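Local coordinates for alpha-actinin-like protein 1 (Schizosaccharomyces pombe, PDB 5BVR) that binds actin filaments and takes part in forming and organising the actin ring during cytokinesis, here represented by its actin-binding domain of two calponin-homology domains, at residues Q12-T15 against F16-F20; E79-S83 against K84-L88; L107-T110 against L111-R114; G130-L133 against W134-K138; L173-K177 against L178-N182. All coordinates share one frame; numbering follows the deposited sequence.

How the contacts relate
Contacts 1 to 3 belong to the first calponin-homology domain, contacts 4 and 5 to the second, and all five follow one another along the chain. Contact 1 on helix 11-25 and contact 2 at the end of helix 67-83 do not touch, but each packs against contact 3 on helix 101-117, its centre about 11 Å away. Contact 4, on helix 127-138, has its centre about 20 Å from that of contact 3 and about 22 Å from that of contact 5, a loop before helix 183-198. Contacts 2 and 5, centres about 45 Å apart, lie on opposite sides of the chain's centre. The set thus samples both domains, and contacts 1 and 3 touch helix 217-234 across their interface.

Contact 1 of 5, residues Q12-T15 against F16-F20; sequences QNRT and FTKWF
One face of the Phe-16 ring carries the side chain of Gln-12, whose CG lies 3.6 Å from the ring centroid and 15° off its normal, a CH-pi contact one turn apart in helix 11-25 of the first calponin-homology domain. The Gln-12 amide continues over the rim, its plane 15° from that of the ring. With CG anti to the backbone N (chi1 -168°) and the chain extended beyond it, Gln-12 runs alongside Phe-16. Its NE2 is hydrogen-bonded to Asp-216, which with Arg-218 belongs to a zinc site; the ion lies about 3 Å from the Gln-12 side chain. The ring also packs on Trp-109 and Ile-112 of helix 101-117. At the Arg-14 guanidinium, water 2 sits in plane at the edge and accepts from NH1 and from Lys-18 NZ. Arg-14 NH1 and Lys-18 NZ stand 4.2 Å apart; this water and the Arg-14 salt bridge to Asp-208 would moderate their like charges. Asn-13 O takes two donors: Thr-17 N at 2.9 Å, and Thr-17 OG1, which approaches from above the carbonyl plane. Water 1 also joins the pair, donating to Asn-13 OD1 and Thr-17 OG1 at 2.8 Å from each.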
# COMPACT_ATOMS: atom_id res chain seq x y z
N GLN A 12 -3.22 -0.07 9.87
CA GLN A 12 -2.04 -0.43 9.14
C GLN A 12 -1.96 -1.93 8.90
O GLN A 12 -1.59 -2.36 7.81
CB GLN A 12 -0.80 0.06 9.86
CG GLN A 12 0.45 -0.03 9.03
CD GLN A 12 1.64 0.53 9.76
OE1 GLN A 12 2.48 -0.24 10.25
NE2 GLN A 12 1.72 1.85 9.84
N ASN A 13 -2.27 -2.72 9.92
CA ASN A 13 -2.33 -4.16 9.77
C ASN A 13 -3.26 -4.51 8.61
O ASN A 13 -2.87 -5.23 7.66
CB ASN A 13 -2.77 -4.76 11.11
CG ASN A 13 -2.70 -6.26 11.15
OD1 ASN A 13 -2.58 -6.92 10.14
ND2 ASN A 13 -2.80 -6.80 12.35
N ARG A 14 -4.47 -3.98 8.64
CA ARG A 14 -5.46 -4.33 7.65
C ARG A 14 -5.04 -3.85 6.27
O ARG A 14 -5.19 -4.56 5.29
CB ARG A 14 -6.83 -3.83 8.05
CG ARG A 14 -7.40 -4.68 9.20
CD ARG A 14 -8.77 -4.20 9.65
NE ARG A 14 -8.72 -2.91 10.30
CZ ARG A 14 -9.12 -1.76 9.77
NH1 ARG A 14 -9.63 -1.71 8.54
NH2 ARG A 14 -9.01 -0.66 10.49
N THR A 15 -4.49 -2.64 6.20
CA THR A 15 -4.11 -2.08 4.91
C THR A 15 -2.96 -2.85 4.29
O THR A 15 -2.97 -3.18 3.09
CB THR A 15 -3.72 -0.60 5.05
OG1 THR A 15 -4.84 0.14 5.56
CG2 THR A 15 -3.34 -0.01 3.73
N PHE A 16 -1.95 -3.13 5.10
CA PHE A 16 -0.81 -3.91 4.64
C PHE A 16 -1.22 -5.32 4.24
O PHE A 16 -0.67 -5.85 3.28
CB PHE A 16 0.29 -3.98 5.71
CG PHE A 16 1.09 -2.69 5.89
CD1 PHE A 16 0.72 -1.48 5.28
CD2 PHE A 16 2.22 -2.69 6.71
CE1 PHE A 16 1.46 -0.32 5.48
CE2 PHE A 16 2.96 -1.52 6.92
CZ PHE A 16 2.57 -0.32 6.28
N THR A 17 -2.16 -5.92 4.96
CA THR A 17 -2.67 -7.25 4.59
C THR A 17 -3.35 -7.18 3.23
O THR A 17 -3.11 -8.01 2.36
CB THR A 17 -3.64 -7.78 5.64
OG1 THR A 17 -2.94 -7.92 6.88
CG2 THR A 17 -4.23 -9.14 5.24
N LYS A 18 -4.18 -6.17 3.03
CA LYS A 18 -4.87 -6.04 1.75
C LYS A 18 -3.86 -5.81 0.61
O LYS A 18 -4.01 -6.39 -0.48
CB LYS A 18 -5.92 -4.91 1.82
CG LYS A 18 -7.19 -5.35 2.55
CD LYS A 18 -8.18 -4.23 2.77
CE LYS A 18 -8.05 -3.68 4.18
NZ LYS A 18 -9.01 -2.59 4.50
N TRP A 19 -2.82 -5.00 0.85
CA TRP A 19 -1.78 -4.76 -0.14
C TRP A 19 -1.09 -6.09 -0.49
O TRP A 19 -0.94 -6.43 -1.67
CB TRP A 19 -0.79 -3.72 0.38
CG TRP A 19 0.36 -3.54 -0.54
CD1 TRP A 19 0.43 -2.73 -1.65
CD2 TRP A 19 1.61 -4.22 -0.46
NE1 TRP A 19 1.68 -2.85 -2.23
CE2 TRP A 19 2.41 -3.78 -1.54
CE3 TRP A 19 2.15 -5.16 0.42
CZ2 TRP A 19 3.71 -4.23 -1.73
CZ3 TRP A 19 3.43 -5.60 0.22
CH2 TRP A 19 4.19 -5.16 -0.85
N PHE A 20 -0.72 -6.84 0.54
CA PHE A 20 -0.03 -8.13 0.39
C PHE A 20 -0.90 -9.02 -0.50
O PHE A 20 -0.40 -9.65 -1.45
CB PHE A 20 0.20 -8.71 1.80
CG PHE A 20 1.35 -9.69 1.93
CD1 PHE A 20 1.41 -10.84 1.17
CD2 PHE A 20 2.31 -9.46 2.90
CE1 PHE A 20 2.44 -11.73 1.36
CE2 PHE A 20 3.34 -10.35 3.10
CZ PHE A 20 3.41 -11.49 2.32
O HOH W 1 -3.30 -9.43 9.16
O HOH W 2 -10.42 -3.77 6.56
O HOH W 3 -7.50 -0.72 5.98

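Contact 2 of 5, residues E79-S83 against K84-L88; sequences EYIKS and KGMPL
Tyr-80 and Lys-84 cross at a slant, the lysine chain passing over one face of the phenol ring: Lys-84 CG is 4.1 Å from the ring centroid and 21° off its normal, a CH-pi contact. Bends at chi2 and chi3 then carry Lys-84 along the ring to its hydroxyl end, where CE comes 3.7 Å from Tyr-80 OH. On the neighbouring flank Ile-81 meets Met-86 and Leu-88 at about right angles, and one methyl serves both, Ile-81 CG2 lying 3.6 Å from Met-86 CB and 3.7 Å from Leu-88 CD2. Helix 67-83 ends here in a Schellman motif, turning through Gly-85, whose phi of 79° is positive. Gly-85 N donates to Lys-82 O at 2.8 Å, Met-86 N reaches Ile-81 O in a weak bond of 3.3 Å, and Ile-81 against Met-86 is the apolar contact across the turn. Met-86 and Leu-88 also pack on helix 101-117, Leu-88 being the first residue of the actin-binding region. The chemistry is divided: an apolar cluster faces the domain interior, whereas Glu-55 accepts from Tyr-80 OH and forms a long, weak ion pair with Lys-84 NZ, which may leave the lysine loosely held.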
# COMPACT_ATOMS: atom_id res chain seq x y z
N GLU A 79 17.55 -12.56 3.37
CA GLU A 79 18.79 -12.39 2.65
C GLU A 79 18.52 -11.75 1.29
O GLU A 79 19.29 -10.88 0.86
CB GLU A 79 19.54 -13.72 2.52
CG GLU A 79 20.18 -14.16 3.84
CD GLU A 79 21.12 -13.11 4.41
OE1 GLU A 79 21.94 -12.55 3.64
OE2 GLU A 79 21.03 -12.82 5.63
N TYR A 80 17.42 -12.13 0.63
CA TYR A 80 17.06 -11.49 -0.65
C TYR A 80 16.82 -9.99 -0.44
O TYR A 80 17.33 -9.15 -1.19
CB TYR A 80 15.84 -12.16 -1.27
CG TYR A 80 15.36 -11.42 -2.50
CD1 TYR A 80 16.00 -11.57 -3.72
CD2 TYR A 80 14.31 -10.52 -2.41
CE1 TYR A 80 15.58 -10.87 -4.83
CE2 TYR A 80 13.88 -9.82 -3.52
CZ TYR A 80 14.52 -10.00 -4.72
OH TYR A 80 14.08 -9.29 -5.82
N ILE A 81 16.04 -9.66 0.58
CA ILE A 81 15.74 -8.26 0.88
C ILE A 81 17.02 -7.45 1.14
O ILE A 81 17.20 -6.34 0.58
CB ILE A 81 14.78 -8.19 2.08
CG1 ILE A 81 13.42 -8.79 1.66
CG2 ILE A 81 14.60 -6.74 2.55
CD1 ILE A 81 12.46 -9.04 2.84
N LYS A 82 17.93 -8.02 1.91
CA LYS A 82 19.21 -7.38 2.18
C LYS A 82 20.02 -7.21 0.90
O LYS A 82 20.65 -6.17 0.69
CB LYS A 82 20.00 -8.22 3.20
CG LYS A 82 21.34 -7.63 3.59
CD LYS A 82 22.04 -8.51 4.61
CE LYS A 82 23.41 -7.93 4.99
NZ LYS A 82 24.13 -8.79 5.98
N SER A 83 20.01 -8.23 0.05
CA SER A 83 20.77 -8.20 -1.21
C SER A 83 20.34 -7.05 -2.13
O SER A 83 21.11 -6.62 -2.99
CB SER A 83 20.63 -9.52 -1.96
OG SER A 83 19.44 -9.56 -2.73
N LYS A 84 19.12 -6.58 -1.94
CA LYS A 84 18.59 -5.46 -2.72
C LYS A 84 18.82 -4.11 -2.03
O LYS A 84 18.30 -3.10 -2.46
CB LYS A 84 17.08 -5.65 -2.98
CG LYS A 84 16.72 -6.97 -3.69
CD LYS A 84 17.03 -6.96 -5.18
CE LYS A 84 16.01 -6.14 -5.96
NZ LYS A 84 16.38 -6.03 -7.40
N GLY A 85 19.62 -4.11 -0.96
CA GLY A 85 19.97 -2.88 -0.27
C GLY A 85 18.93 -2.32 0.67
O GLY A 85 19.00 -1.14 1.04
N MET A 86 17.97 -3.14 1.08
CA MET A 86 16.97 -2.69 2.03
C MET A 86 17.41 -2.99 3.43
O MET A 86 17.94 -4.07 3.69
CB MET A 86 15.63 -3.38 1.80
CG MET A 86 14.78 -2.74 0.74
SD MET A 86 13.47 -3.80 0.17
CE MET A 86 14.34 -5.01 -0.81
N PRO A 87 17.14 -2.05 4.35
CA PRO A 87 17.49 -2.24 5.76
C PRO A 87 16.66 -3.33 6.41
O PRO A 87 15.44 -3.33 6.25
CB PRO A 87 17.11 -0.90 6.39
CG PRO A 87 15.98 -0.40 5.54
CD PRO A 87 16.32 -0.84 4.15
N LEU A 88 17.31 -4.26 7.10
CA LEU A 88 16.61 -5.16 8.00
C LEU A 88 17.09 -4.89 9.41
O LEU A 88 17.64 -5.75 10.10
CB LEU A 88 16.83 -6.62 7.60
CG LEU A 88 16.17 -6.94 6.26
CD1 LEU A 88 16.32 -8.40 5.93
CD2 LEU A 88 14.69 -6.54 6.23

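Contact 3 of 5, residues L107-T110 against L111-R114; sequences LIWT and LILR
Trp-109 chi1 of 174° sets its CG anti to the backbone N, and chi2 of -116° turns the indole so that its six-membered ring comes over the next turn of helix 101-117. There CZ3 of Trp-109 meets CG2 of Ile-112 at 3.7 Å, the two side chains crossing at about a right angle and the methyl approaching the ring obliquely. Leu-113 lies under one face near the rim: its CB is 4.3 Å from Trp-109 CE2. Ile-112 has its two branches in different contacts. While CG2 faces the indole, the longer branch, with CG1 anti to the carbonyl carbon, ends in CD1, 3.9 Å from CG2 of Ile-108.

The helix beneath is regular. Leu-113 N donates to Trp-109 O at 2.8 Å with an N-H...O angle of 164°, and Ile-112 N to Ile-108 O at 2.8 Å. At Thr-110, O accepts from Arg-114 N at 3.0 Å, a somewhat more bent bond, while OG1 is hydrogen-bonded back to Gly-106 O.

Three flanks of the helix serve different neighbours. Leu-111 packs into helix 43-53, Ile-112 also meets Trp-19 of helix 11-25, and Trp-109 reaches Met-221 and Thr-222 of helix 217-234 in the second calponin-homology domain. The actin-binding region ends at Ile-112. The side chains that meet are hydrocarbon and indole, so their contact is mainly dispersive, and the backbone bonds run separately within the helix. The indole adds an electrostatic link between the two domains through its cation-pi interaction with Arg-218.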
# COMPACT_ATOMS: atom_id res chain seq x y z
N LEU A 107 8.67 -4.62 8.39
CA LEU A 107 9.24 -5.24 7.22
C LEU A 107 8.36 -5.01 5.99
O LEU A 107 8.86 -4.67 4.93
CB LEU A 107 9.44 -6.72 7.46
CG LEU A 107 10.12 -7.49 6.32
CD1 LEU A 107 11.50 -6.95 6.03
CD2 LEU A 107 10.18 -8.96 6.68
N ILE A 108 7.05 -5.20 6.15
CA ILE A 108 6.15 -5.00 5.03
C ILE A 108 6.23 -3.55 4.55
O ILE A 108 6.24 -3.30 3.35
CB ILE A 108 4.72 -5.42 5.37
CG1 ILE A 108 4.71 -6.93 5.65
CG2 ILE A 108 3.77 -5.06 4.23
CD1 ILE A 108 3.44 -7.41 6.22
N TRP A 109 6.31 -2.59 5.47
CA TRP A 109 6.47 -1.21 5.04
C TRP A 109 7.74 -1.02 4.21
O TRP A 109 7.73 -0.37 3.17
CB TRP A 109 6.46 -0.23 6.21
CG TRP A 109 6.76 1.17 5.77
CD1 TRP A 109 7.85 1.92 6.11
CD2 TRP A 109 6.01 1.97 4.84
NE1 TRP A 109 7.81 3.14 5.48
CE2 TRP A 109 6.69 3.19 4.69
CE3 TRP A 109 4.82 1.76 4.13
CZ2 TRP A 109 6.23 4.21 3.86
CZ3 TRP A 109 4.35 2.77 3.31
CH2 TRP A 109 5.06 3.98 3.18
N THR A 110 8.83 -1.65 4.62
CA THR A 110 10.07 -1.56 3.88
C THR A 110 9.86 -2.04 2.43
O THR A 110 10.38 -1.42 1.49
CB THR A 110 11.17 -2.38 4.59
OG1 THR A 110 11.48 -1.73 5.82
CG2 THR A 110 12.44 -2.44 3.77
N LEU A 111 9.08 -3.10 2.27
CA LEU A 111 8.78 -3.66 0.95
C LEU A 111 7.85 -2.74 0.15
O LEU A 111 8.05 -2.54 -1.03
CB LEU A 111 8.19 -5.06 1.07
CG LEU A 111 9.07 -6.09 1.80
CD1 LEU A 111 8.37 -7.43 1.82
CD2 LEU A 111 10.42 -6.22 1.14
N ILE A 112 6.84 -2.16 0.81
CA ILE A 112 5.96 -1.22 0.13
C ILE A 112 6.78 -0.04 -0.34
O ILE A 112 6.67 0.44 -1.47
CB ILE A 112 4.79 -0.80 1.07
CG1 ILE A 112 3.86 -1.98 1.27
CG2 ILE A 112 4.00 0.37 0.45
CD1 ILE A 112 2.85 -1.78 2.41
N LEU A 113 7.64 0.46 0.53
CA LEU A 113 8.42 1.64 0.19
C LEU A 113 9.31 1.36 -1.01
O LEU A 113 9.39 2.15 -1.94
CB LEU A 113 9.25 2.09 1.39
CG LEU A 113 10.07 3.36 1.16
CD1 LEU A 113 9.19 4.53 0.72
CD2 LEU A 113 10.83 3.70 2.45
N ARG A 114 9.94 0.19 -1.02
CA ARG A 114 10.89 -0.09 -2.07
C ARG A 114 10.20 -0.43 -3.38
O ARG A 114 10.59 0.04 -4.45
CB ARG A 114 11.80 -1.24 -1.67
CG ARG A 114 12.71 -1.74 -2.78
CD ARG A 114 13.68 -0.72 -3.32
NE ARG A 114 14.62 -1.39 -4.21
CZ ARG A 114 14.36 -1.72 -5.47
NH1 ARG A 114 13.18 -1.42 -6.02
NH2 ARG A 114 15.28 -2.34 -6.19

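Contact 4 of 5, residues G130-L133 against W134-K138; sequences GLLL and WCQRK
Residues 130-138 form the last turns of helix 127-138, and four successive i to i+4 backbone bonds join the two segments, from Trp-134 N to Gly-130 O through to Arg-137 N to Leu-133 O, the last at 2.8 Å.

Among the side chains, the closest meeting is between Leu-133 and Arg-137. One methyl, Leu-133 CD1, sits over a face of the guanidinium, 3.4 Å from Arg-137 CZ and offset toward the rim. A bend at chi2 (-74°) brings the arginine back over the leucine, and the salt bridge from its NE to Glu-123 gives the flat group a second restraint. Leu-132 and Gln-136 cross at a slant, with Leu-132 CG 3.9 Å from Gln-136 NE2; that nitrogen is hydrogen-bonded to Val-148 O, which would restrain the amide beside Leu-132. Inward, Leu-131 CD1 approaches the Trp-134 indole obliquely, 4.3 Å from Trp-134 CE3, and the same ring stacks edge-to-face with Phe-228.

The outer side thus carries Gln-136 and Arg-137 with Leu-132 and Leu-133 packed against them, while Leu-131, Trp-134 and Cys-135, all three buried, line the inner side. This is the amphipathic pattern of a helix packed in an all-helical bundle, here the first helix of the second calponin-homology domain, set against helices 159-168 and 217-234.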
# COMPACT_ATOMS: atom_id res chain seq x y z
N GLY A 130 8.29 12.53 -4.38
CA GLY A 130 7.70 12.45 -5.69
C GLY A 130 6.22 12.26 -5.69
O GLY A 130 5.49 12.94 -6.41
N LEU A 131 5.77 11.33 -4.85
CA LEU A 131 4.34 11.06 -4.76
C LEU A 131 3.59 12.27 -4.22
O LEU A 131 2.54 12.63 -4.74
CB LEU A 131 4.12 9.83 -3.89
CG LEU A 131 2.64 9.44 -3.74
CD1 LEU A 131 1.99 9.13 -5.09
CD2 LEU A 131 2.49 8.25 -2.80
N LEU A 132 4.15 12.95 -3.21
CA LEU A 132 3.50 14.13 -2.67
C LEU A 132 3.40 15.21 -3.73
O LEU A 132 2.34 15.81 -3.93
CB LEU A 132 4.25 14.66 -1.44
CG LEU A 132 3.50 15.78 -0.73
CD1 LEU A 132 2.22 15.26 -0.10
CD2 LEU A 132 4.42 16.42 0.30
N LEU A 133 4.51 15.47 -4.41
CA LEU A 133 4.50 16.50 -5.45
C LEU A 133 3.49 16.15 -6.56
O LEU A 133 2.77 17.04 -7.01
CB LEU A 133 5.89 16.71 -6.02
CG LEU A 133 5.97 17.82 -7.06
CD1 LEU A 133 5.48 19.14 -6.51
CD2 LEU A 133 7.41 17.97 -7.53
N TRP A 134 3.41 14.89 -6.98
CA TRP A 134 2.41 14.47 -7.95
C TRP A 134 1.00 14.82 -7.48
O TRP A 134 0.21 15.39 -8.22
CB TRP A 134 2.55 12.98 -8.23
CG TRP A 134 1.57 12.43 -9.21
CD1 TRP A 134 1.70 12.39 -10.58
CD2 TRP A 134 0.32 11.79 -8.92
NE1 TRP A 134 0.62 11.76 -11.14
CE2 TRP A 134 -0.24 11.39 -10.15
CE3 TRP A 134 -0.38 11.49 -7.74
CZ2 TRP A 134 -1.46 10.74 -10.23
CZ3 TRP A 134 -1.59 10.83 -7.84
CH2 TRP A 134 -2.11 10.46 -9.07
N CYS A 135 0.71 14.52 -6.22
CA CYS A 135 -0.60 14.85 -5.68
C CYS A 135 -0.85 16.35 -5.71
O CYS A 135 -1.94 16.79 -6.03
CB CYS A 135 -0.70 14.36 -4.25
SG CYS A 135 -0.77 12.54 -4.07
N GLN A 136 0.16 17.12 -5.34
CA GLN A 136 0.04 18.58 -5.36
C GLN A 136 -0.20 19.13 -6.76
O GLN A 136 -1.07 19.99 -6.95
CB GLN A 136 1.27 19.23 -4.73
CG GLN A 136 1.42 18.90 -3.27
CD GLN A 136 2.73 19.36 -2.67
OE1 GLN A 136 3.75 19.50 -3.36
NE2 GLN A 136 2.73 19.58 -1.36
N ARG A 137 0.57 18.64 -7.73
CA ARG A 137 0.41 19.12 -9.10
C ARG A 137 -0.94 18.73 -9.68
O ARG A 137 -1.62 19.55 -10.33
CB ARG A 137 1.55 18.62 -9.98
CG ARG A 137 2.92 19.22 -9.65
CD ARG A 137 3.08 20.70 -10.11
NE ARG A 137 4.47 21.12 -9.89
CZ ARG A 137 4.94 21.67 -8.77
NH1 ARG A 137 4.12 21.95 -7.76
NH2 ARG A 137 6.23 21.93 -8.67
N LYS A 138 -1.37 17.50 -9.44
CA LYS A 138 -2.63 17.02 -9.98
C LYS A 138 -3.84 17.71 -9.35
O LYS A 138 -4.89 17.79 -9.97
CB LYS A 138 -2.76 15.51 -9.83
CG LYS A 138 -1.82 14.67 -10.71
CD LYS A 138 -2.06 14.89 -12.19
CE LYS A 138 -1.24 13.92 -13.03
NZ LYS A 138 -1.58 14.06 -14.49

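Contact 5 of 5, residues L173-K177 against L178-N182; sequences LDYNK and LDKKN
The chain passes from a short 3-10 segment, 175-177, into a type I beta turn, 179-182, and the two segments are joined by Leu-178 N donating to Tyr-175 O at 3.1 Å. Leu-178 is the central apolar group: its CD1 lies 3.9 Å from Tyr-175 CD1 and 4.1 Å from Leu-173 CD2, both side chains crossing it at about a right angle. Lys-180 crosses Tyr-175 at about a right angle too, its CE approaching the ring obliquely, 3.6 Å from Tyr-175 OH. A bend at chi4 (57°) directs its ammonium to two waters. Water 4 accepts from Lys-180 NZ at 2.6 Å and donates to Tyr-175 O and Leu-178 O, bridging the lysine to a carbonyl of each segment; water 5 links the same nitrogen to Asn-176 OD1. The ring of Tyr-175 also stacks edge-to-face with Tyr-142, while Leu-173 and Leu-178 pack on Leu-189 of helix 183-198. At the far end, Asp-179 OD1 accepts from Lys-181 N at 3.0 Å, an Asx turn, and Asn-182 OD1 bonds to Ala-185 N. This is the loop connecting helices 159-168 and 183-198 of the second calponin-homology domain, and it ends at Asn-182, the N-cap of the latter helix.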
# COMPACT_ATOMS: atom_id res chain seq x y z
N LEU A 173 -16.73 11.49 -12.12
CA LEU A 173 -17.00 12.05 -10.81
C LEU A 173 -17.17 13.53 -11.02
O LEU A 173 -16.19 14.21 -11.35
CB LEU A 173 -15.84 11.73 -9.85
CG LEU A 173 -16.08 11.88 -8.34
CD1 LEU A 173 -15.02 11.14 -7.53
CD2 LEU A 173 -16.09 13.31 -7.93
N ASP A 174 -18.39 14.02 -10.88
CA ASP A 174 -18.71 15.44 -11.01
C ASP A 174 -18.39 16.20 -9.73
O ASP A 174 -19.26 16.39 -8.87
CB ASP A 174 -20.19 15.62 -11.38
CG ASP A 174 -20.55 17.06 -11.68
OD1 ASP A 174 -19.71 17.96 -11.47
OD2 ASP A 174 -21.70 17.29 -12.13
N TYR A 175 -17.16 16.67 -9.63
CA TYR A 175 -16.63 17.28 -8.41
C TYR A 175 -17.43 18.51 -7.95
O TYR A 175 -17.69 18.70 -6.77
CB TYR A 175 -15.17 17.67 -8.65
CG TYR A 175 -14.49 18.22 -7.43
CD1 TYR A 175 -13.86 17.37 -6.53
CD2 TYR A 175 -14.50 19.58 -7.15
CE1 TYR A 175 -13.24 17.85 -5.41
CE2 TYR A 175 -13.89 20.08 -6.04
CZ TYR A 175 -13.26 19.22 -5.16
OH TYR A 175 -12.66 19.73 -4.05
N ASN A 176 -17.82 19.35 -8.91
CA ASN A 176 -18.50 20.59 -8.57
C ASN A 176 -19.90 20.38 -8.01
O ASN A 176 -20.46 21.29 -7.39
CB ASN A 176 -18.52 21.51 -9.78
CG ASN A 176 -17.13 21.89 -10.22
OD1 ASN A 176 -16.26 22.17 -9.38
ND2 ASN A 176 -16.89 21.88 -11.53
N LYS A 177 -20.46 19.20 -8.22
CA LYS A 177 -21.78 18.86 -7.71
C LYS A 177 -21.74 18.24 -6.30
O LYS A 177 -22.78 18.06 -5.68
CB LYS A 177 -22.49 17.92 -8.68
CG LYS A 177 -23.62 18.56 -9.48
CD LYS A 177 -24.90 18.67 -8.65
CE LYS A 177 -26.07 19.20 -9.48
NZ LYS A 177 -27.39 18.93 -8.83
N LEU A 178 -20.55 17.92 -5.80
CA LEU A 178 -20.43 17.37 -4.45
C LEU A 178 -20.87 18.35 -3.39
O LEU A 178 -20.65 19.55 -3.52
CB LEU A 178 -18.99 16.96 -4.15
CG LEU A 178 -18.35 15.93 -5.07
CD1 LEU A 178 -16.90 15.77 -4.70
CD2 LEU A 178 -19.07 14.60 -4.96
N ASP A 179 -21.46 17.82 -2.32
CA ASP A 179 -21.66 18.57 -1.10
C ASP A 179 -20.35 18.43 -0.34
O ASP A 179 -20.08 17.36 0.23
CB ASP A 179 -22.83 17.99 -0.31
CG ASP A 179 -22.91 18.52 1.11
OD1 ASP A 179 -22.17 19.47 1.47
OD2 ASP A 179 -23.75 17.98 1.86
N LYS A 180 -19.52 19.47 -0.37
CA LYS A 180 -18.18 19.40 0.18
C LYS A 180 -18.16 19.10 1.67
O LYS A 180 -17.14 18.66 2.21
CB LYS A 180 -17.40 20.70 -0.11
CG LYS A 180 -17.03 20.90 -1.58
CD LYS A 180 -15.84 21.86 -1.75
CE LYS A 180 -15.37 21.92 -3.20
NZ LYS A 180 -16.47 22.33 -4.14
N LYS A 181 -19.28 19.35 2.36
CA LYS A 181 -19.35 19.07 3.78
C LYS A 181 -19.60 17.60 4.10
O LYS A 181 -19.39 17.18 5.23
CB LYS A 181 -20.41 19.96 4.45
CG LYS A 181 -19.89 20.97 5.50
CD LYS A 181 -18.52 21.59 5.18
CE LYS A 181 -18.02 22.48 6.31
NZ LYS A 181 -16.54 22.67 6.22
N ASN A 182 -20.02 16.80 3.11
CA ASN A 182 -20.31 15.39 3.37
C ASN A 182 -19.06 14.55 3.14
O ASN A 182 -18.93 13.85 2.14
CB ASN A 182 -21.48 14.87 2.55
CG ASN A 182 -22.06 13.58 3.15
OD1 ASN A 182 -21.36 12.81 3.85
ND2 ASN A 182 -23.35 13.36 2.89
O HOH W 4 -18.24 20.52 -4.65
O HOH W 5 -15.89 23.17 -6.92